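Uncharacterized metalloprotein (Deinococcus radiodurans, PDB 3GG7) binds manganese through a TatD-type site and is probably a metal-dependent hydrolase acting on ester bonds, although its substrate is not known. Local coordinates at residues L10-P14 against D196-L200; Y13-V19 against A207-D211; W40-L44 against Y77-T81; V169-V174 against S214-L219. Residue numbers count along the deposited sequence, not the author numbering.

In the fold
The four contacts belong to one TIM-barrel-type domain of the TatD family. Contact 1 lies at the manganese site: D196 binds the ion together with H7, H9 and E86. Contact 2 adjoins it, with centres about 7 Å apart. The two share Y13 and P14, and the backbone of L200 in contact 1 pairs with A207 in contact 2. Contact 4 also borders contact 1, because L200 packs on P171 and T172; their centres are about 17 Å apart. Contact 3 reaches contact 1 through D11 and T43, whose side chains hydrogen-bond. Contacts 3 and 4 lie on opposite sides of the chain's centre, about 29 Å between centres.

Contact 1 (L10-P14 against D196-L200); sequences LDLYP and DGPFL. With MN (manganese (II) ion), chain B.
This contact includes D196, a ligand of the TatD-type manganese site. It joins the loop after strand 4-8 to the loop after strand 191-193. Residues 10-12 form a 3-10 turn. D196 has positive phi (59°/30°), and its OD1 binds MN at 2.2 Å. D196 OD2 accepts from a metal-bound water at 2.6 Å. H7, H9 and E86 complete the protein ligands. The G197-P198 peptide is cis. The CA atoms of Y13 and P198 are 6.5 Å apart. Y13 (chi1 m) lays one ring face against P198, a CH-pi contact with P198 CB 4.2 Å from the ring centroid. Y13 OH lies 3.3 Å from G197 CA, where a side chain would clash. That hydroxyl hydrogen-bonds to A207. L12 (m, t) points toward the other loop: its CB is 3.9 Å from P198 CD and its CD1 3.6 Å from F199 CZ. F199 meets H9 edge-to-face. Around this, Y13 and L10 rest on V19 of helix 16-25, L10 on strand 29-32, and L200 on helix 171-174.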
# COMPACT_ATOMS: atom_id res chain seq x y z
N LEU A 10 -4.07 -10.33 1.89
CA LEU A 10 -4.11 -11.73 2.35
C LEU A 10 -5.54 -12.22 2.53
O LEU A 10 -5.82 -13.38 2.22
CB LEU A 10 -3.40 -11.92 3.68
CG LEU A 10 -1.94 -11.62 3.76
CD1 LEU A 10 -1.51 -12.05 5.17
CD2 LEU A 10 -1.15 -12.40 2.70
N ASP A 11 -6.44 -11.33 2.94
CA ASP A 11 -7.81 -11.73 3.28
C ASP A 11 -8.71 -11.94 2.05
O ASP A 11 -9.88 -12.30 2.19
CB ASP A 11 -8.42 -10.77 4.32
CG ASP A 11 -8.63 -9.36 3.80
OD1 ASP A 11 -8.47 -9.12 2.58
OD2 ASP A 11 -8.96 -8.50 4.67
N LEU A 12 -8.17 -11.75 0.85
CA LEU A 12 -8.94 -11.93 -0.37
C LEU A 12 -8.54 -13.20 -1.13
O LEU A 12 -9.11 -13.46 -2.19
CB LEU A 12 -8.80 -10.70 -1.27
CG LEU A 12 -9.37 -9.39 -0.73
CD1 LEU A 12 -9.23 -8.25 -1.75
CD2 LEU A 12 -10.84 -9.56 -0.28
N TYR A 13 -7.59 -13.96 -0.59
CA TYR A 13 -7.22 -15.27 -1.18
C TYR A 13 -8.26 -16.32 -0.79
O TYR A 13 -8.91 -16.21 0.24
CB TYR A 13 -5.84 -15.70 -0.72
CG TYR A 13 -4.72 -14.94 -1.34
CD1 TYR A 13 -4.23 -15.26 -2.60
CD2 TYR A 13 -4.15 -13.86 -0.68
CE1 TYR A 13 -3.19 -14.55 -3.18
CE2 TYR A 13 -3.10 -13.13 -1.26
CZ TYR A 13 -2.61 -13.48 -2.49
OH TYR A 13 -1.57 -12.69 -3.00
N PRO A 14 -8.39 -17.38 -1.61
CA PRO A 14 -9.31 -18.43 -1.16
C PRO A 14 -8.96 -19.10 0.18
O PRO A 14 -9.88 -19.45 0.93
CB PRO A 14 -9.24 -19.45 -2.30
CG PRO A 14 -8.95 -18.66 -3.50
CD PRO A 14 -8.07 -17.49 -3.05
N ASP A 196 0.41 -6.46 -4.43
CA ASP A 196 -1.02 -6.24 -4.55
C ASP A 196 -1.79 -7.52 -4.96
O ASP A 196 -2.85 -7.43 -5.61
CB ASP A 196 -1.36 -5.10 -5.52
CG ASP A 196 -2.74 -4.50 -5.25
OD1 ASP A 196 -3.23 -4.58 -4.10
OD2 ASP A 196 -3.34 -3.92 -6.20
N GLY A 197 -1.28 -8.69 -4.58
CA GLY A 197 -2.04 -9.91 -4.77
C GLY A 197 -3.29 -9.85 -3.92
O GLY A 197 -3.32 -9.17 -2.89
N PRO A 198 -4.37 -10.54 -4.33
CA PRO A 198 -4.53 -11.30 -5.59
C PRO A 198 -5.07 -10.44 -6.75
O PRO A 198 -5.41 -10.98 -7.81
CB PRO A 198 -5.55 -12.37 -5.19
CG PRO A 198 -6.44 -11.68 -4.24
CD PRO A 198 -5.57 -10.67 -3.48
N PHE A 199 -5.19 -9.12 -6.55
CA PHE A 199 -5.69 -8.21 -7.58
C PHE A 199 -4.80 -8.19 -8.81
O PHE A 199 -5.28 -8.27 -9.96
CB PHE A 199 -5.78 -6.79 -7.04
CG PHE A 199 -6.97 -6.54 -6.18
CD1 PHE A 199 -8.25 -6.75 -6.67
CD2 PHE A 199 -6.83 -6.03 -4.90
CE1 PHE A 199 -9.36 -6.49 -5.88
CE2 PHE A 199 -7.95 -5.77 -4.11
CZ PHE A 199 -9.20 -6.00 -4.59
N LEU A 200 -3.50 -8.05 -8.59
CA LEU A 200 -2.53 -8.12 -9.66
C LEU A 200 -2.47 -9.55 -10.18
O LEU A 200 -2.33 -10.50 -9.41
CB LEU A 200 -1.13 -7.71 -9.17
CG LEU A 200 -0.06 -8.00 -10.25
CD1 LEU A 200 -0.17 -6.99 -11.39
CD2 LEU A 200 1.35 -8.07 -9.70
MN MN B . -4.55 -3.19 -2.96
O HOH W 1 -5.00 -2.43 -4.80

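Contact 2 (Y13-V19 against A207-D211); sequences YPDPVAV and ALPWD
V19 and Y13 form the apolar centre, against L208, P209 and W210. V19 lies on the first turn of helix 16-25 with chi1 t. V19 CG1 is 3.7 Å from P209 CD and 4.2 Å from W210 CZ3, while V19 CG2 is 4.2 Å from L208 CD2. The nearest CA pair is V19 and L208, 7.8 Å apart. Y13 (chi1 m, chi2 -82°) precedes the helix in extended conformation (-78°/155°) and sends its ring toward residues 207-209. Y13 CE1 is 3.6 Å from L208 CD2, and Y13 OH is 3.6 Å from P209 CD. W210 (chi1 p) turns a ring edge to the helix, with CZ3 4.0 Å from V19 O; it also makes a cation-pi contact with R26.

At the polar edge, Y13 OH donates to A207 O at 2.6 Å. A207 is bonded through its backbone to L200. Each segment also has a bonded turn. D15 is the N-cap of helix 16-25, and A18 N donates to D15 OD1 at 3.1 Å. In the other segment L208 N donates to D211 OD2 at 2.9 Å, and D211 N to L208 O at 2.9 Å, across the 3-10 turn 209-211. The Y13-A207 bond and the packing of V19 and Y13 join helix 16-25, the first of the TIM-barrel-type fold, and the loop before it to the loop that leads into helix 212-223.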
# COMPACT_ATOMS: atom_id res chain seq x y z
N TYR A 13 -7.59 -13.96 -0.59
CA TYR A 13 -7.22 -15.27 -1.18
C TYR A 13 -8.26 -16.32 -0.79
O TYR A 13 -8.91 -16.21 0.24
CB TYR A 13 -5.84 -15.70 -0.72
CG TYR A 13 -4.72 -14.94 -1.34
CD1 TYR A 13 -4.23 -15.26 -2.60
CD2 TYR A 13 -4.15 -13.86 -0.68
CE1 TYR A 13 -3.19 -14.55 -3.18
CE2 TYR A 13 -3.10 -13.13 -1.26
CZ TYR A 13 -2.61 -13.48 -2.49
OH TYR A 13 -1.57 -12.69 -3.00
N PRO A 14 -8.39 -17.38 -1.61
CA PRO A 14 -9.31 -18.43 -1.16
C PRO A 14 -8.96 -19.10 0.18
O PRO A 14 -9.88 -19.45 0.93
CB PRO A 14 -9.24 -19.45 -2.30
CG PRO A 14 -8.95 -18.66 -3.50
CD PRO A 14 -8.07 -17.49 -3.05
N ASP A 15 -7.66 -19.20 0.50
CA ASP A 15 -7.19 -19.77 1.76
C ASP A 15 -6.17 -18.81 2.39
O ASP A 15 -4.97 -19.02 2.25
CB ASP A 15 -6.56 -21.15 1.49
CG ASP A 15 -6.20 -21.92 2.75
OD1 ASP A 15 -6.10 -21.34 3.85
OD2 ASP A 15 -5.96 -23.14 2.62
N PRO A 16 -6.66 -17.75 3.05
CA PRO A 16 -5.71 -16.75 3.62
C PRO A 16 -4.71 -17.30 4.60
O PRO A 16 -3.55 -16.85 4.63
CB PRO A 16 -6.64 -15.75 4.30
CG PRO A 16 -7.89 -15.80 3.48
CD PRO A 16 -8.05 -17.27 3.15
N VAL A 17 -5.11 -18.25 5.43
CA VAL A 17 -4.18 -18.84 6.39
C VAL A 17 -3.02 -19.56 5.68
O VAL A 17 -1.88 -19.46 6.13
CB VAL A 17 -4.91 -19.79 7.38
CG1 VAL A 17 -3.92 -20.59 8.21
CG2 VAL A 17 -5.89 -19.00 8.24
N ALA A 18 -3.30 -20.29 4.59
CA ALA A 18 -2.23 -20.96 3.86
C ALA A 18 -1.20 -19.96 3.33
O ALA A 18 -0.00 -20.22 3.35
CB ALA A 18 -2.80 -21.82 2.71
N VAL A 19 -1.68 -18.81 2.84
CA VAL A 19 -0.79 -17.82 2.29
C VAL A 19 0.03 -17.21 3.44
O VAL A 19 1.22 -17.07 3.32
CB VAL A 19 -1.54 -16.75 1.48
CG1 VAL A 19 -0.58 -15.69 0.96
CG2 VAL A 19 -2.33 -17.41 0.30
N ALA A 207 -1.34 -12.98 -8.33
CA ALA A 207 -0.05 -12.88 -7.65
C ALA A 207 -0.09 -13.37 -6.21
O ALA A 207 -1.12 -13.21 -5.52
CB ALA A 207 0.46 -11.47 -7.68
N LEU A 208 1.01 -13.99 -5.80
CA LEU A 208 1.27 -14.36 -4.41
C LEU A 208 2.39 -13.49 -3.87
O LEU A 208 3.20 -12.96 -4.64
CB LEU A 208 1.68 -15.83 -4.31
CG LEU A 208 0.55 -16.80 -4.61
CD1 LEU A 208 1.19 -18.16 -4.93
CD2 LEU A 208 -0.41 -16.86 -3.41
N PRO A 209 2.47 -13.32 -2.54
CA PRO A 209 3.47 -12.42 -1.97
C PRO A 209 4.91 -12.69 -2.40
O PRO A 209 5.69 -11.74 -2.60
CB PRO A 209 3.30 -12.59 -0.45
CG PRO A 209 1.89 -13.02 -0.30
CD PRO A 209 1.54 -13.83 -1.51
N TRP A 210 5.26 -13.95 -2.58
CA TRP A 210 6.62 -14.27 -2.91
C TRP A 210 6.96 -13.99 -4.39
O TRP A 210 8.12 -14.07 -4.79
CB TRP A 210 6.99 -15.71 -2.47
CG TRP A 210 5.97 -16.77 -2.71
CD1 TRP A 210 5.95 -17.65 -3.75
CD2 TRP A 210 4.86 -17.08 -1.88
NE1 TRP A 210 4.89 -18.49 -3.61
CE2 TRP A 210 4.19 -18.18 -2.48
CE3 TRP A 210 4.34 -16.56 -0.69
CZ2 TRP A 210 3.03 -18.74 -1.93
CZ3 TRP A 210 3.21 -17.11 -0.14
CH2 TRP A 210 2.55 -18.18 -0.76
N ASP A 211 5.97 -13.56 -5.18
CA ASP A 211 6.24 -13.06 -6.53
C ASP A 211 6.96 -11.71 -6.46
O ASP A 211 7.39 -11.16 -7.49
CB ASP A 211 4.94 -12.85 -7.32
CG ASP A 211 4.26 -14.13 -7.74
OD1 ASP A 211 4.95 -15.14 -8.01
OD2 ASP A 211 3.02 -14.15 -7.82

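Contact 3 (W40-L44 against Y77-T81); sequences WRGTL and YLPET. With SO4 (sulfate ion), chain C.
A two-pronged salt bridge ties R41 to E80. R41 NH1 donates to E80 OE1 at 2.7 Å and R41 NH2 to E80 OE2 at 2.9 Å. E80 OE1 also accepts from W40 NE1 at 3.0 Å, in the plane of the indole. A sulfate ion, probably from the crystallisation liquor, accepts hydrogen bonds from R41 NE to O2 (2.9 Å), R41 NH2 to O1 (2.9 Å) and Y77 OH to O4 (2.7 Å). A water links R41 N and Y77 OH, 2.9 Å from each. Beneath these polar groups, W40 (chi1 t) packs on Y77 (chi1 m). Y77 CB stands over the indole's five-membered ring, 4.0 Å from its centroid, and W40 CB is 3.4 Å from Y77 CD2. W40 CH2 reaches T81 CB at 3.4 Å. The CA atoms of W40 and Y77 are 7.5 Å apart, those of L44 and T81 9.8 Å. This joins helix 40-44 to the end of helix 72-77 and the 3-10 turn 78-80, which leads into barrel strand 83-88 with its manganese ligand E86.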
# COMPACT_ATOMS: atom_id res chain seq x y z
N TRP A 40 -11.33 -5.78 10.25
CA TRP A 40 -10.13 -5.74 11.11
C TRP A 40 -9.96 -7.01 11.95
O TRP A 40 -8.89 -7.62 11.94
CB TRP A 40 -10.18 -4.46 11.98
CG TRP A 40 -9.04 -4.37 12.90
CD1 TRP A 40 -9.07 -4.48 14.26
CD2 TRP A 40 -7.67 -4.18 12.55
NE1 TRP A 40 -7.81 -4.36 14.78
CE2 TRP A 40 -6.92 -4.18 13.75
CE3 TRP A 40 -6.99 -4.02 11.33
CZ2 TRP A 40 -5.54 -4.03 13.76
CZ3 TRP A 40 -5.62 -3.83 11.35
CH2 TRP A 40 -4.91 -3.87 12.54
N ARG A 41 -10.97 -7.42 12.69
CA ARG A 41 -10.77 -8.52 13.63
C ARG A 41 -10.42 -9.80 12.88
O ARG A 41 -9.51 -10.52 13.23
CB ARG A 41 -12.00 -8.74 14.50
CG ARG A 41 -12.14 -7.74 15.60
CD ARG A 41 -11.47 -8.15 16.89
NE ARG A 41 -11.54 -7.01 17.80
CZ ARG A 41 -10.56 -6.12 17.99
NH1 ARG A 41 -9.36 -6.30 17.47
NH2 ARG A 41 -10.77 -5.08 18.76
N GLY A 42 -11.16 -10.08 11.80
CA GLY A 42 -10.96 -11.28 11.05
C GLY A 42 -9.61 -11.32 10.35
O GLY A 42 -8.91 -12.34 10.30
N THR A 43 -9.21 -10.21 9.76
CA THR A 43 -7.95 -10.16 9.06
C THR A 43 -6.76 -10.08 10.01
O THR A 43 -5.77 -10.78 9.81
CB THR A 43 -7.97 -8.99 8.08
OG1 THR A 43 -9.06 -9.20 7.19
CG2 THR A 43 -6.67 -8.94 7.31
N LEU A 44 -6.88 -9.32 11.10
CA LEU A 44 -5.86 -9.32 12.15
C LEU A 44 -5.58 -10.74 12.68
O LEU A 44 -4.45 -11.06 13.03
CB LEU A 44 -6.27 -8.40 13.31
CG LEU A 44 -5.31 -8.29 14.48
CD1 LEU A 44 -3.92 -7.75 14.09
CD2 LEU A 44 -5.98 -7.36 15.50
N TYR A 77 -10.87 1.01 15.83
CA TYR A 77 -9.72 0.13 15.78
C TYR A 77 -8.39 0.80 15.54
O TYR A 77 -7.36 0.16 15.72
CB TYR A 77 -9.93 -0.91 14.68
CG TYR A 77 -11.11 -1.85 14.87
CD1 TYR A 77 -11.43 -2.40 16.11
CD2 TYR A 77 -11.89 -2.20 13.79
CE1 TYR A 77 -12.50 -3.30 16.23
CE2 TYR A 77 -12.93 -3.09 13.89
CZ TYR A 77 -13.24 -3.64 15.12
OH TYR A 77 -14.28 -4.54 15.17
N LEU A 78 -8.39 2.09 15.22
CA LEU A 78 -7.16 2.80 14.94
C LEU A 78 -6.07 2.67 16.01
O LEU A 78 -4.91 2.55 15.67
CB LEU A 78 -7.47 4.26 14.61
CG LEU A 78 -6.47 5.14 13.86
CD1 LEU A 78 -5.84 4.43 12.65
CD2 LEU A 78 -7.19 6.41 13.49
N PRO A 79 -6.44 2.62 17.31
CA PRO A 79 -5.40 2.45 18.33
C PRO A 79 -4.63 1.12 18.27
O PRO A 79 -3.54 0.99 18.88
CB PRO A 79 -6.18 2.54 19.64
CG PRO A 79 -7.35 3.36 19.31
CD PRO A 79 -7.75 2.90 17.92
N GLU A 80 -5.16 0.14 17.56
CA GLU A 80 -4.56 -1.18 17.49
C GLU A 80 -3.49 -1.39 16.42
O GLU A 80 -2.94 -2.50 16.29
CB GLU A 80 -5.65 -2.23 17.30
CG GLU A 80 -6.62 -2.23 18.47
CD GLU A 80 -7.72 -3.25 18.32
OE1 GLU A 80 -7.47 -4.34 17.74
OE2 GLU A 80 -8.85 -2.95 18.78
N THR A 81 -3.19 -0.38 15.62
CA THR A 81 -2.23 -0.56 14.54
C THR A 81 -1.51 0.71 14.19
O THR A 81 -2.07 1.80 14.30
CB THR A 81 -2.90 -1.17 13.25
OG1 THR A 81 -1.88 -1.40 12.27
CG2 THR A 81 -3.97 -0.26 12.69
S SO4 C . -14.79 -5.56 18.74
O1 SO4 C . -13.64 -4.87 19.29
O2 SO4 C . -14.40 -6.91 18.30
O3 SO4 C . -15.84 -5.69 19.76
O4 SO4 C . -15.28 -4.75 17.62
O HOH W 2 -13.69 -6.32 12.97

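Contact 4 (V169-V174 against S214-L219); sequences VGPTMV and SVVEGL
V174 and V215 are interlocking bumps; V174 enters a hollow on helix 212-223. The V174 side chain (chi1 m) is a knob in the hole formed by S214, V215, G218 and L219. G218 is the floor: V174 CB is 3.9 Å from G218 CA, and a CB on that glycine would clash with V174 CG2. The missing side chain lets the CA atoms of V174 and G218 come to 5.2 Å. The CA atoms of P171 and V215 are also 5.2 Å apart.

V215 (chi1 t) points into the bend where V169 ends a strand and G170 leads to the short, weakly bonded helix 171-174. V215 CG2 is 3.5 Å from P171 CD and 3.6 Å from G170 C. V215 CG1 is 3.4 Å from V169 O and 3.9 Å from V174 CG1. L219 (m, t) closes one end, its CD1 4.3 Å from V169 CG2. No direct hydrogen bond crosses the interface. One water bridges it, donating to V174 O at 2.7 Å and to G218 O at 3.1 Å. I183 of helix 177-185 touches both V174 and L219. V174 thus makes one knob-into-hole fit on helix 212-223, while V215 and L219 pack on the end of barrel strand 166-169.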
# COMPACT_ATOMS: atom_id res chain seq x y z
N VAL A 169 6.25 -0.40 -5.12
CA VAL A 169 6.23 -0.69 -6.54
C VAL A 169 6.11 -2.18 -6.73
O VAL A 169 6.66 -2.97 -5.94
CB VAL A 169 7.49 -0.10 -7.27
CG1 VAL A 169 7.63 1.39 -6.99
CG2 VAL A 169 8.75 -0.83 -6.87
N GLY A 170 5.37 -2.57 -7.76
CA GLY A 170 5.03 -3.95 -8.01
C GLY A 170 5.51 -4.49 -9.33
O GLY A 170 6.24 -3.81 -10.07
N PRO A 171 5.11 -5.72 -9.66
CA PRO A 171 5.58 -6.39 -10.87
C PRO A 171 5.31 -5.65 -12.18
O PRO A 171 6.16 -5.68 -13.09
CB PRO A 171 4.81 -7.71 -10.85
CG PRO A 171 4.60 -7.99 -9.38
CD PRO A 171 4.33 -6.63 -8.79
N THR A 172 4.16 -5.00 -12.31
CA THR A 172 3.82 -4.35 -13.58
C THR A 172 4.70 -3.12 -13.79
O THR A 172 5.16 -2.86 -14.90
CB THR A 172 2.31 -3.97 -13.67
OG1 THR A 172 1.98 -3.00 -12.68
CG2 THR A 172 1.44 -5.19 -13.49
N MET A 173 4.99 -2.39 -12.71
CA MET A 173 5.81 -1.18 -12.79
C MET A 173 7.25 -1.44 -13.25
O MET A 173 7.81 -0.63 -14.00
CB MET A 173 5.80 -0.44 -11.46
CG MET A 173 4.45 0.18 -11.11
SD MET A 173 4.46 1.13 -9.58
CE MET A 173 5.47 2.56 -10.02
N VAL A 174 7.86 -2.53 -12.80
CA VAL A 174 9.26 -2.80 -13.16
C VAL A 174 9.41 -3.40 -14.57
O VAL A 174 10.52 -3.44 -15.08
CB VAL A 174 9.99 -3.73 -12.16
CG1 VAL A 174 9.99 -3.12 -10.77
CG2 VAL A 174 9.39 -5.14 -12.18
N SER A 214 10.33 -11.15 -8.11
CA SER A 214 10.42 -10.57 -9.46
C SER A 214 10.51 -9.05 -9.48
O SER A 214 11.11 -8.47 -10.37
CB SER A 214 9.32 -11.06 -10.38
OG SER A 214 8.04 -10.59 -10.01
N VAL A 215 9.92 -8.39 -8.48
CA VAL A 215 10.06 -6.95 -8.38
C VAL A 215 11.49 -6.61 -8.00
O VAL A 215 12.05 -5.64 -8.53
CB VAL A 215 9.08 -6.34 -7.32
CG1 VAL A 215 9.18 -4.82 -7.33
CG2 VAL A 215 7.64 -6.79 -7.60
N VAL A 216 12.08 -7.38 -7.09
CA VAL A 216 13.46 -7.13 -6.66
C VAL A 216 14.41 -7.31 -7.85
O VAL A 216 15.33 -6.49 -8.09
CB VAL A 216 13.86 -8.07 -5.51
CG1 VAL A 216 15.39 -8.12 -5.34
CG2 VAL A 216 13.17 -7.62 -4.21
N GLU A 217 14.17 -8.38 -8.61
CA GLU A 217 14.92 -8.63 -9.84
C GLU A 217 14.73 -7.48 -10.82
O GLU A 217 15.70 -7.00 -11.41
CB GLU A 217 14.52 -9.97 -10.45
CG GLU A 217 15.00 -11.16 -9.60
CD GLU A 217 14.42 -12.50 -10.03
OE1 GLU A 217 13.46 -12.53 -10.83
OE2 GLU A 217 14.93 -13.54 -9.54
N GLY A 218 13.49 -7.01 -10.97
CA GLY A 218 13.20 -5.85 -11.83
C GLY A 218 13.95 -4.59 -11.42
O GLY A 218 14.49 -3.86 -12.27
N LEU A 219 13.96 -4.31 -10.12
CA LEU A 219 14.69 -3.16 -9.59
C LEU A 219 16.21 -3.31 -9.75
O LEU A 219 16.91 -2.32 -9.95
CB LEU A 219 14.37 -2.95 -8.11
CG LEU A 219 13.02 -2.30 -7.78
CD1 LEU A 219 12.79 -2.30 -6.24
CD2 LEU A 219 12.94 -0.88 -8.35
O HOH W 3 13.09 -4.36 -15.04